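Local coordinates for ABC transporter, periplasmic substrate-binding protein (Vibrio cholerae O1 biovar eltor, PDB 1TWY) that probably binds phosphate in the periplasm and delivers it to an ABC-type membrane transporter, as phosphate-binding receptors of this family do, at residues Thr116-Thr119 with Arg120-Tyr124; Asp226-Lys230 with His231-Leu235; Glu254-Ala257 with Phe258-Glu262; Lys266-Glu270 with Tyr271-Met275. All blocks are in the same frame, centred on the assembly; numbering follows the deposited sequence.

Interaction 1 of 4, residues Thr116-Thr119 with Arg120-Tyr124; sequences TNLT and REQLY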
loop_
_atom_site.group_PDB
_atom_site.type_symbol
_atom_site.label_atom_id
_atom_site.label_comp_id
_atom_site.label_asym_id
_atom_site.label_seq_id
_atom_site.Cartn_x
_atom_site.Cartn_y
_atom_site.Cartn_z
ATOM N N THR A 116 -7.316 -5.965 21.418
ATOM C CA THR A 116 -8.052 -6.401 20.253
ATOM C C THR A 116 -8.311 -5.332 19.185
ATOM O O THR A 116 -8.932 -5.639 18.154
ATOM C CB THR A 116 -9.412 -6.997 20.647
ATOM O OG1 THR A 116 -10.218 -6.038 21.364
ATOM C CG2 THR A 116 -9.243 -8.256 21.533
ATOM N N ASN A 117 -8.020 -4.046 19.505
ATOM C CA ASN A 117 -8.415 -2.936 18.721
ATOM C C ASN A 117 -7.528 -1.757 19.068
ATOM O O ASN A 117 -7.071 -1.674 20.197
ATOM C CB ASN A 117 -9.841 -2.536 19.052
ATOM C CG ASN A 117 -10.281 -1.285 18.296
ATOM O OD1 ASN A 117 -10.197 -1.183 17.065
ATOM N ND2 ASN A 117 -10.738 -0.270 19.085
ATOM N N LEU A 118 -7.205 -0.915 18.087
ATOM C CA LEU A 118 -6.617 0.394 18.378
ATOM C C LEU A 118 -7.314 1.396 17.584
ATOM O O LEU A 118 -7.761 1.083 16.460
ATOM C CB LEU A 118 -5.081 0.431 18.055
ATOM C CG LEU A 118 -4.112 -0.362 18.960
ATOM C CD1 LEU A 118 -2.746 -0.402 18.469
ATOM C CD2 LEU A 118 -4.134 0.169 20.434
ATOM N N THR A 119 -7.517 2.586 18.173
ATOM C CA THR A 119 -8.018 3.701 17.369
ATOM C C THR A 119 -6.881 4.379 16.645
ATOM O O THR A 119 -5.712 4.145 16.907
ATOM C CB THR A 119 -8.692 4.775 18.257
ATOM O OG1 THR A 119 -7.737 5.309 19.200
ATOM C CG2 THR A 119 -9.803 4.102 19.075
ATOM N N ARG A 120 -7.256 5.274 15.742
ATOM C CA ARG A 120 -6.277 6.130 15.068
ATOM C C ARG A 120 -5.403 6.900 16.039
ATOM O O ARG A 120 -4.166 6.916 15.900
ATOM C CB ARG A 120 -7.091 7.116 14.207
ATOM C CG ARG A 120 -6.196 8.046 13.425
ATOM C CD ARG A 120 -7.007 8.912 12.506
ATOM N NE ARG A 120 -7.407 8.045 11.416
ATOM C CZ ARG A 120 -6.597 7.823 10.375
ATOM N NH1 ARG A 120 -5.393 8.371 10.352
ATOM N NH2 ARG A 120 -6.937 7.024 9.367
ATOM N N GLU A 121 -5.995 7.577 17.039
ATOM C CA GLU A 121 -5.160 8.288 17.938
ATOM C C GLU A 121 -4.270 7.463 18.773
ATOM O O GLU A 121 -3.152 7.876 19.043
ATOM C CB GLU A 121 -5.966 9.172 18.965
ATOM C CG GLU A 121 -6.409 10.488 18.458
ATOM C CD GLU A 121 -5.245 11.401 18.141
ATOM O OE1 GLU A 121 -4.571 12.009 19.039
ATOM O OE2 GLU A 121 -4.978 11.455 16.965
ATOM N N GLN A 122 -4.713 6.282 19.200
ATOM C CA GLN A 122 -3.822 5.378 19.904
ATOM C C GLN A 122 -2.663 4.947 19.069
ATOM O O GLN A 122 -1.544 5.002 19.468
ATOM C CB GLN A 122 -4.611 4.187 20.372
ATOM C CG GLN A 122 -5.671 4.554 21.477
ATOM C CD GLN A 122 -6.572 3.385 21.907
ATOM O OE1 GLN A 122 -6.909 2.548 21.058
ATOM N NE2 GLN A 122 -6.748 3.210 23.201
ATOM N N LEU A 123 -2.944 4.454 17.875
ATOM C CA LEU A 123 -1.818 4.038 17.020
ATOM C C LEU A 123 -0.933 5.135 16.654
ATOM O O LEU A 123 0.269 4.967 16.616
ATOM C CB LEU A 123 -2.399 3.322 15.778
ATOM C CG LEU A 123 -1.382 2.526 14.923
ATOM C CD1 LEU A 123 -0.739 1.431 15.686
ATOM C CD2 LEU A 123 -2.168 1.977 13.745
ATOM N N TYR A 124 -1.453 6.311 16.365
ATOM C CA TYR A 124 -0.594 7.451 16.106
ATOM C C TYR A 124 0.304 7.755 17.285
ATOM O O TYR A 124 1.531 7.943 17.172
ATOM C CB TYR A 124 -1.478 8.672 15.750
ATOM C CG TYR A 124 -0.690 9.964 15.597
ATOM C CD1 TYR A 124 -0.122 10.327 14.366
ATOM C CD2 TYR A 124 -0.470 10.846 16.679
ATOM C CE1 TYR A 124 0.563 11.489 14.163
ATOM C CE2 TYR A 124 0.213 11.960 16.494
ATOM C CZ TYR A 124 0.794 12.313 15.222
ATOM O OH TYR A 124 1.506 13.514 15.069
#
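T119 and Q122 meet where strand 117-118 turns directly into helix 120-128, and the first helical bond runs from L123 N to T119 O at 2.9 Å, almost straight at the hydrogen. T119 is the N-cap, and with Q122 it forms a capping box. In one direction T119 OG1 accepts from Q122 N at 3.2 Å; in the other, T119 N donates to Q122 OE1 at 2.9 Å, tilted 23° from the amide plane. Threonine suits the cap because its hydroxyl, held between its own backbone N and carbonyl carbon (chi1 61°), is turned to accept from Q122 N in the first turn. Glutamine suits the third helical position: CG lies beside its own backbone N (chi1 -67°), and the extended chain runs back past T119 OG1 to set OE1 before T119 N. Beside the box, L118 CD1 and L123 CD1 touch at 3.9 Å, crossing at about a right angle. Both leucines are buried, L118 on I216 of strand 214-218, L123 on F218 and on helix 154-163. Strand 117-118 pairs in parallel with 214-218, and the R120 guanidinium links the helix start to L162 O of helix 154-163 and to Q234 before strand 236-243.

Interaction 2 of 4, residues Asp226-Lys230 with His231-Leu235; sequences DNIAK and HTYQL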
loop_
_atom_site.group_PDB
_atom_site.type_symbol
_atom_site.label_atom_id
_atom_site.label_comp_id
_atom_site.label_asym_id
_atom_site.label_seq_id
_atom_site.Cartn_x
_atom_site.Cartn_y
_atom_site.Cartn_z
ATOM N N ASP A 226 -13.745 -7.733 2.564
ATOM C CA ASP A 226 -15.007 -7.023 2.559
ATOM C C ASP A 226 -15.055 -5.655 3.204
ATOM O O ASP A 226 -15.552 -4.710 2.609
ATOM C CB ASP A 226 -16.186 -7.904 3.085
ATOM C CG ASP A 226 -17.537 -7.250 2.770
ATOM O OD1 ASP A 226 -17.814 -7.038 1.562
ATOM O OD2 ASP A 226 -18.299 -6.797 3.659
ATOM N N ASN A 227 -14.396 -5.499 4.364
ATOM C CA ASN A 227 -14.370 -4.192 5.040
ATOM C C ASN A 227 -13.485 -3.160 4.309
ATOM O O ASN A 227 -13.754 -1.970 4.332
ATOM C CB ASN A 227 -13.962 -4.285 6.520
ATOM C CG ASN A 227 -15.032 -4.916 7.410
ATOM O OD1 ASN A 227 -16.205 -4.994 7.051
ATOM N ND2 ASN A 227 -14.612 -5.370 8.592
ATOM N N ILE A 228 -12.489 -3.648 3.548
ATOM C CA ILE A 228 -11.682 -2.764 2.811
ATOM C C ILE A 228 -12.491 -2.238 1.610
ATOM O O ILE A 228 -12.456 -1.077 1.341
ATOM C CB ILE A 228 -10.412 -3.421 2.378
ATOM C CG1 ILE A 228 -9.419 -3.411 3.523
ATOM C CG2 ILE A 228 -9.793 -2.592 1.211
ATOM C CD1 ILE A 228 -8.488 -4.513 3.445
ATOM N N ALA A 229 -13.260 -3.133 1.011
ATOM C CA ALA A 229 -13.960 -2.933 -0.272
ATOM C C ALA A 229 -15.079 -1.958 -0.050
ATOM O O ALA A 229 -15.456 -1.260 -0.984
ATOM C CB ALA A 229 -14.533 -4.291 -0.797
ATOM N N LYS A 230 -15.603 -1.941 1.181
ATOM C CA LYS A 230 -16.664 -1.032 1.664
ATOM C C LYS A 230 -16.121 0.198 2.419
ATOM O O LYS A 230 -16.879 1.084 2.895
ATOM C CB LYS A 230 -17.616 -1.807 2.615
ATOM C CG LYS A 230 -18.833 -2.445 1.924
ATOM C CD LYS A 230 -18.912 -3.983 2.081
ATOM C CE LYS A 230 -20.185 -4.624 1.420
ATOM N NZ LYS A 230 -20.686 -3.928 0.166
ATOM N N HIS A 231 -14.807 0.267 2.551
ATOM C CA HIS A 231 -14.173 1.348 3.286
ATOM C C HIS A 231 -14.584 1.446 4.767
ATOM O O HIS A 231 -14.415 2.491 5.363
ATOM C CB HIS A 231 -14.425 2.702 2.598
ATOM C CG HIS A 231 -13.879 2.768 1.208
ATOM N ND1 HIS A 231 -12.648 2.238 0.870
ATOM C CD2 HIS A 231 -14.405 3.269 0.062
ATOM C CE1 HIS A 231 -12.438 2.424 -0.422
ATOM N NE2 HIS A 231 -13.486 3.050 -0.935
ATOM N N THR A 232 -15.014 0.365 5.384
ATOM C CA THR A 232 -15.223 0.407 6.827
ATOM C C THR A 232 -13.898 0.207 7.541
ATOM O O THR A 232 -13.685 0.743 8.586
ATOM C CB THR A 232 -16.356 -0.514 7.314
ATOM O OG1 THR A 232 -16.048 -1.904 7.205
ATOM C CG2 THR A 232 -17.605 -0.329 6.437
ATOM N N TYR A 233 -12.999 -0.566 6.937
ATOM C CA TYR A 233 -11.618 -0.652 7.442
ATOM C C TYR A 233 -10.732 0.386 6.750
ATOM O O TYR A 233 -10.590 0.372 5.552
ATOM C CB TYR A 233 -11.115 -2.107 7.306
ATOM C CG TYR A 233 -9.708 -2.281 7.853
ATOM C CD1 TYR A 233 -9.528 -2.575 9.178
ATOM C CD2 TYR A 233 -8.637 -2.301 7.028
ATOM C CE1 TYR A 233 -8.231 -2.759 9.710
ATOM C CE2 TYR A 233 -7.318 -2.475 7.564
ATOM C CZ TYR A 233 -7.164 -2.751 8.853
ATOM O OH TYR A 233 -5.943 -2.952 9.450
ATOM N N GLN A 234 -10.139 1.279 7.516
ATOM C CA GLN A 234 -9.526 2.461 6.987
ATOM C C GLN A 234 -8.096 2.218 6.393
ATOM O O GLN A 234 -7.653 3.074 5.645
ATOM C CB GLN A 234 -9.443 3.628 8.015
ATOM C CG GLN A 234 -10.776 4.245 8.486
ATOM C CD GLN A 234 -10.455 5.309 9.600
ATOM O OE1 GLN A 234 -9.445 6.097 9.478
ATOM N NE2 GLN A 234 -11.196 5.245 10.679
ATOM N N LEU A 235 -7.342 1.148 6.793
ATOM C CA LEU A 235 -5.973 1.058 6.501
ATOM C C LEU A 235 -5.762 0.331 5.170
ATOM O O LEU A 235 -5.475 -0.847 5.053
ATOM C CB LEU A 235 -5.198 0.361 7.641
ATOM C CG LEU A 235 -5.139 1.265 8.891
ATOM C CD1 LEU A 235 -4.332 0.499 9.963
ATOM C CD2 LEU A 235 -4.711 2.790 8.778
#
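N227 and I228 meet H231 to Y233 in a helix C-cap, a Schellman motif that closes helix 225-229 and sends the chain through a loop to strand 236-243. H231 leaves the helix with a positive phi of 60°, which swings the following amides back over the last turn. Y233 N donates to N227 O at 3.1 Å, straight at the hydrogen though from above the carbonyl plane, and T232 N adds a weak bond to the same oxygen. H231 N reaches I228 O at 3.0 Å, likewise from above the plane. On the outer side, T232 OG1 lies 3.1 Å from N227 OD1, brought there by a chi1 of 69°, while N227 ND2 is bonded to D222 O. On the buried side Y233, its CG anti to the backbone N (chi1 -178°), runs alongside I228, with CD2 3.8 Å from I228 CG1. A tyrosine suits this place because its ring packs against the isoleucine while its buried hydroxyl is satisfied by L105 O. The chemistry is thus divided: backbone amides satisfy carbonyls that the ending helix would otherwise leave without partners, N227 and T232 keep their polar groups toward the surface, and I228 and Y233 put apolar carbon together.

Interaction 3 of 4, residues Glu254-Ala257 with Phe258-Glu262; sequences EFIA and FLKSE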
loop_
_atom_site.group_PDB
_atom_site.type_symbol
_atom_site.label_atom_id
_atom_site.label_comp_id
_atom_site.label_asym_id
_atom_site.label_seq_id
_atom_site.Cartn_x
_atom_site.Cartn_y
_atom_site.Cartn_z
ATOM N N GLU A 254 -6.196 -0.488 -25.696
ATOM C CA GLU A 254 -6.321 -1.906 -25.591
ATOM C C GLU A 254 -5.731 -2.500 -24.268
ATOM O O GLU A 254 -6.333 -3.393 -23.672
ATOM C CB GLU A 254 -5.692 -2.553 -26.825
ATOM C CG GLU A 254 -5.965 -4.014 -26.979
ATOM C CD GLU A 254 -5.578 -4.560 -28.379
ATOM O OE1 GLU A 254 -5.242 -3.777 -29.319
ATOM O OE2 GLU A 254 -5.611 -5.792 -28.534
ATOM N N PHE A 255 -4.593 -2.001 -23.838
ATOM C CA PHE A 255 -4.060 -2.475 -22.553
ATOM C C PHE A 255 -4.961 -2.009 -21.373
ATOM O O PHE A 255 -5.252 -2.809 -20.414
ATOM C CB PHE A 255 -2.613 -2.019 -22.345
ATOM C CG PHE A 255 -1.979 -2.669 -21.185
ATOM C CD1 PHE A 255 -1.810 -4.047 -21.145
ATOM C CD2 PHE A 255 -1.567 -1.922 -20.083
ATOM C CE1 PHE A 255 -1.256 -4.655 -20.094
ATOM C CE2 PHE A 255 -1.009 -2.541 -18.979
ATOM C CZ PHE A 255 -0.830 -3.867 -18.969
ATOM N N ILE A 256 -5.403 -0.779 -21.412
ATOM C CA ILE A 256 -6.335 -0.261 -20.394
ATOM C C ILE A 256 -7.621 -1.089 -20.310
ATOM O O ILE A 256 -8.040 -1.569 -19.204
ATOM C CB ILE A 256 -6.656 1.226 -20.643
ATOM C CG1 ILE A 256 -5.396 2.089 -20.534
ATOM C CG2 ILE A 256 -7.720 1.754 -19.663
ATOM C CD1 ILE A 256 -4.978 2.386 -19.084
ATOM N N ALA A 257 -8.236 -1.376 -21.465
ATOM C CA ALA A 257 -9.318 -2.354 -21.462
ATOM C C ALA A 257 -9.086 -3.716 -20.796
ATOM O O ALA A 257 -9.920 -4.214 -20.024
ATOM C CB ALA A 257 -9.834 -2.640 -22.961
ATOM N N PHE A 258 -7.976 -4.305 -21.130
ATOM C CA PHE A 258 -7.568 -5.538 -20.489
ATOM C C PHE A 258 -7.483 -5.401 -18.931
ATOM O O PHE A 258 -7.832 -6.296 -18.198
ATOM C CB PHE A 258 -6.207 -5.959 -21.021
ATOM C CG PHE A 258 -5.538 -7.012 -20.204
ATOM C CD1 PHE A 258 -5.960 -8.283 -20.226
ATOM C CD2 PHE A 258 -4.429 -6.666 -19.350
ATOM C CE1 PHE A 258 -5.348 -9.235 -19.476
ATOM C CE2 PHE A 258 -3.805 -7.624 -18.614
ATOM C CZ PHE A 258 -4.220 -8.905 -18.685
ATOM N N LEU A 259 -7.003 -4.238 -18.447
ATOM C CA LEU A 259 -6.847 -4.028 -17.028
ATOM C C LEU A 259 -8.175 -3.989 -16.332
ATOM O O LEU A 259 -8.290 -4.260 -15.165
ATOM C CB LEU A 259 -6.018 -2.768 -16.675
ATOM C CG LEU A 259 -4.567 -2.780 -17.058
ATOM C CD1 LEU A 259 -3.908 -1.419 -16.725
ATOM C CD2 LEU A 259 -3.868 -3.904 -16.351
ATOM N N LYS A 260 -9.226 -3.731 -17.104
ATOM C CA LYS A 260 -10.581 -3.664 -16.635
ATOM C C LYS A 260 -11.410 -4.940 -16.846
ATOM O O LYS A 260 -12.496 -5.073 -16.357
ATOM C CB LYS A 260 -11.225 -2.531 -17.393
ATOM C CG LYS A 260 -10.684 -1.110 -16.980
ATOM C CD LYS A 260 -11.527 0.012 -17.618
ATOM C CE LYS A 260 -10.786 1.305 -17.328
ATOM N NZ LYS A 260 -11.553 2.500 -17.746
ATOM N N SER A 261 -10.765 -5.911 -17.470
ATOM C CA SER A 261 -11.365 -7.171 -17.856
ATOM C C SER A 261 -11.393 -8.198 -16.692
ATOM O O SER A 261 -10.615 -8.183 -15.706
ATOM C CB SER A 261 -10.566 -7.762 -19.002
ATOM O OG SER A 261 -9.382 -8.466 -18.638
ATOM N N GLU A 262 -12.296 -9.167 -16.800
ATOM C CA GLU A 262 -12.369 -10.170 -15.797
ATOM C C GLU A 262 -11.112 -10.964 -15.641
ATOM O O GLU A 262 -10.814 -11.384 -14.542
ATOM C CB GLU A 262 -13.435 -11.220 -16.132
ATOM C CG GLU A 262 -14.859 -10.762 -15.932
ATOM C CD GLU A 262 -15.478 -10.254 -17.195
ATOM O OE1 GLU A 262 -14.719 -9.889 -18.108
ATOM O OE2 GLU A 262 -16.731 -10.301 -17.256
#
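F255, F258 and L259 pack together on one buried flank of the last turns of helix 250-260. Positions three and four apart on a helix share a face, and here both partners of F255 use its ring. L259 CG lies over one face of the F255 ring, offset toward the rim, and L259 CD1 approaches F255 CE2 at 3.8 Å. F258 comes in obliquely, its CD2 3.8 Å from F255 CE1, with the ring planes 31° apart. Each phenylalanine has CG anti to the backbone N (F255 chi1 -170°), which lays both rings along the same flank. On another flank, I256 and K260 lie side by side: K260 extends its chain so that CE passes I256 CG2 at 3.9 Å, a good use of a lysine's long aliphatic stem at the surface.

The backbone holds these groups in place. F258 N donates to E254 O at 3.2 Å and L259 N to F255 O at 3.0 Å, both helical bonds. K260 N turns to A257 O, three residues back, at 3.0 Å and from well above the carbonyl plane, with a weak bond to I256 O. S261 then turns its OG back to F258 O at 2.7 Å, in the carbonyl plane and on a lone pair, an oxygen that S261 N also reaches. The same serine is the N-cap of helix 262-270. Farther out, Y49 of helix 36-52 meets F255 edge-to-face and also touches F258, M42 of that helix packs on F255 and L259, and strands 79-82, 96-109 and 236-243 receive I256, whose neighbour K260 makes a cation-pi contact with F98.

Interaction 4 of 4, residues Lys266-Glu270 with Tyr271-Met275; sequences KLIVE and YGYIM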
loop_
_atom_site.group_PDB
_atom_site.type_symbol
_atom_site.label_atom_id
_atom_site.label_comp_id
_atom_site.label_asym_id
_atom_site.label_seq_id
_atom_site.Cartn_x
_atom_site.Cartn_y
_atom_site.Cartn_z
ATOM N N LYS A 266 -9.420 -11.378 -12.008
ATOM C CA LYS A 266 -9.288 -12.715 -11.448
ATOM C C LYS A 266 -7.803 -12.775 -10.869
ATOM O O LYS A 266 -7.604 -13.273 -9.733
ATOM C CB LYS A 266 -9.669 -13.754 -12.538
ATOM C CG LYS A 266 -9.415 -15.190 -12.155
ATOM C CD LYS A 266 -7.932 -15.615 -12.334
ATOM C CE LYS A 266 -7.748 -17.152 -12.104
ATOM N NZ LYS A 266 -6.314 -17.625 -12.136
ATOM N N LEU A 267 -6.895 -12.308 -11.735
ATOM C CA LEU A 267 -5.462 -12.355 -11.342
ATOM C C LEU A 267 -5.213 -11.432 -10.186
ATOM O O LEU A 267 -4.572 -11.813 -9.150
ATOM C CB LEU A 267 -4.570 -11.975 -12.468
ATOM C CG LEU A 267 -4.386 -13.075 -13.499
ATOM C CD1 LEU A 267 -3.778 -12.544 -14.736
ATOM C CD2 LEU A 267 -3.443 -14.165 -13.020
ATOM N N ILE A 268 -5.764 -10.245 -10.256
ATOM C CA ILE A 268 -5.623 -9.249 -9.144
ATOM C C ILE A 268 -6.091 -9.808 -7.795
ATOM O O ILE A 268 -5.354 -9.731 -6.805
ATOM C CB ILE A 268 -6.256 -7.918 -9.516
ATOM C CG1 ILE A 268 -5.578 -7.354 -10.746
ATOM C CG2 ILE A 268 -6.235 -6.915 -8.331
ATOM C CD1 ILE A 268 -6.351 -6.352 -11.523
ATOM N N VAL A 269 -7.311 -10.386 -7.751
ATOM C CA VAL A 269 -7.924 -10.979 -6.597
ATOM C C VAL A 269 -7.100 -12.158 -6.049
ATOM O O VAL A 269 -6.937 -12.338 -4.831
ATOM C CB VAL A 269 -9.395 -11.302 -6.915
ATOM C CG1 VAL A 269 -10.012 -12.163 -5.853
ATOM C CG2 VAL A 269 -10.081 -10.001 -7.034
ATOM N N GLU A 270 -6.653 -12.993 -6.954
ATOM C CA GLU A 270 -5.957 -14.154 -6.535
ATOM C C GLU A 270 -4.671 -13.840 -5.853
ATOM O O GLU A 270 -4.251 -14.612 -4.981
ATOM C CB GLU A 270 -5.778 -15.210 -7.631
ATOM C CG GLU A 270 -4.719 -15.095 -8.651
ATOM C CD GLU A 270 -4.670 -16.386 -9.486
ATOM O OE1 GLU A 270 -4.548 -17.510 -8.861
ATOM O OE2 GLU A 270 -4.619 -16.225 -10.773
ATOM N N TYR A 271 -4.054 -12.726 -6.225
ATOM C CA TYR A 271 -2.826 -12.269 -5.490
ATOM C C TYR A 271 -3.068 -11.506 -4.189
ATOM O O TYR A 271 -2.119 -11.051 -3.482
ATOM C CB TYR A 271 -1.916 -11.547 -6.447
ATOM C CG TYR A 271 -1.101 -12.432 -7.406
ATOM C CD1 TYR A 271 -1.634 -13.026 -8.532
ATOM C CD2 TYR A 271 0.238 -12.752 -7.106
ATOM C CE1 TYR A 271 -0.871 -13.843 -9.364
ATOM C CE2 TYR A 271 0.979 -13.516 -7.916
ATOM C CZ TYR A 271 0.447 -14.064 -9.059
ATOM O OH TYR A 271 1.153 -14.895 -9.878
ATOM N N GLY A 272 -4.290 -11.425 -3.751
ATOM C CA GLY A 272 -4.653 -10.836 -2.449
ATOM C C GLY A 272 -4.989 -9.381 -2.523
ATOM O O GLY A 272 -5.201 -8.805 -1.468
ATOM N N TYR A 273 -5.223 -8.806 -3.728
ATOM C CA TYR A 273 -5.645 -7.422 -3.746
ATOM C C TYR A 273 -7.163 -7.389 -3.813
ATOM O O TYR A 273 -7.788 -8.434 -4.067
ATOM C CB TYR A 273 -5.017 -6.641 -4.868
ATOM C CG TYR A 273 -3.520 -6.720 -4.843
ATOM C CD1 TYR A 273 -2.821 -5.974 -3.962
ATOM C CD2 TYR A 273 -2.860 -7.594 -5.630
ATOM C CE1 TYR A 273 -1.483 -6.049 -3.914
ATOM C CE2 TYR A 273 -1.478 -7.697 -5.588
ATOM C CZ TYR A 273 -0.812 -6.929 -4.703
ATOM O OH TYR A 273 0.561 -7.005 -4.600
ATOM N N ILE A 274 -7.760 -6.259 -3.578
ATOM C CA ILE A 274 -9.221 -6.155 -3.266
ATOM C C ILE A 274 -9.942 -5.315 -4.292
ATOM O O ILE A 274 -9.560 -4.194 -4.642
ATOM C CB ILE A 274 -9.454 -5.562 -1.899
ATOM C CG1 ILE A 274 -8.917 -6.525 -0.808
ATOM C CG2 ILE A 274 -10.911 -5.330 -1.626
ATOM C CD1 ILE A 274 -7.917 -5.798 0.056
HETATM N N MSE A 275 -11.028 -5.860 -4.824
HETATM C CA MSE A 275 -11.776 -5.118 -5.822
HETATM C C MSE A 275 -12.557 -3.982 -5.111
HETATM O O MSE A 275 -13.176 -4.236 -4.108
HETATM C CB MSE A 275 -12.782 -6.049 -6.545
HETATM C CG MSE A 275 -12.145 -7.022 -7.507
HETATM SE SE MSE A 275 -11.256 -6.102 -8.942
HETATM C CE MSE A 275 -9.596 -6.257 -8.408
HETATM O O HOH W 1 -8.332 -10.687 -2.793
#
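I268 and V269 receive the returning chain of Y271 to M275 as helix 262-270 ends in a Schellman motif. The backbone bonds come first: Y273 N donates to I268 O at 3.2 Å, and G272 N to V269 O at 3.0 Å from well above its carbonyl plane, while Y271 N keeps an ordinary helical bond to L267 O. Glycine suits the C-prime position because its positive phi of 92° would press a beta carbon against the preceding carbonyl oxygen. A water bridges V269 O and Y273 O, donating to both, and V269 CA makes a straight CH...O contact with Y273 O.

The apolar contacts centre on I268, which is buried, and extend to V269 at the surface. The unbranched, flexible side chain of M275, here with selenium in place of methionine's sulfur, bends to bring CE to I268 CG2 at a tight 3.4 Å and CG to V269 CG2 at 3.7 Å; it crosses both branched side chains at about a right angle. I268 CG2 also meets Y273 CB, since I268 holds that branch anti to its backbone N.

Charged and aromatic groups occupy the outer turn. K266 NZ bridges to E270 OE2 at 2.6 Å, coming from above the carboxylate plane, a pairing four residues apart that suits an exposed helical flank. E270 runs alongside Y271, CG 3.7 Å from Y271 CD1, and the Y271 ring presents its edge to L267 O.

Around the motif, I268 packs on L100 and A101 of strand 96-109, Y271 and Y273 reach I41 of helix 36-52, and I274 leans on helix 225-229.

How the interactions relate
Along the chain the four contacts come strictly in order, each at a helix end: interaction 1 starts a helix, interactions 2 and 4 close helices with Schellman motifs, and interaction 3 covers the junction of helices 250-260 and 262-270. Interactions 1 and 3 are farthest apart, with centres about 38 Å apart on opposite sides of the chain's centre. A probable hydrogen bond between R120 and Q234 joins interactions 1 and 2, and packing of I228 and A229 on I274 joins 2 and 4. The helices flank a shared mixed sheet, whose long strands 96-109 and 236-243 run between the protein's two halves, consistent with the hinge about which such two-lobed receptors close on their ligand.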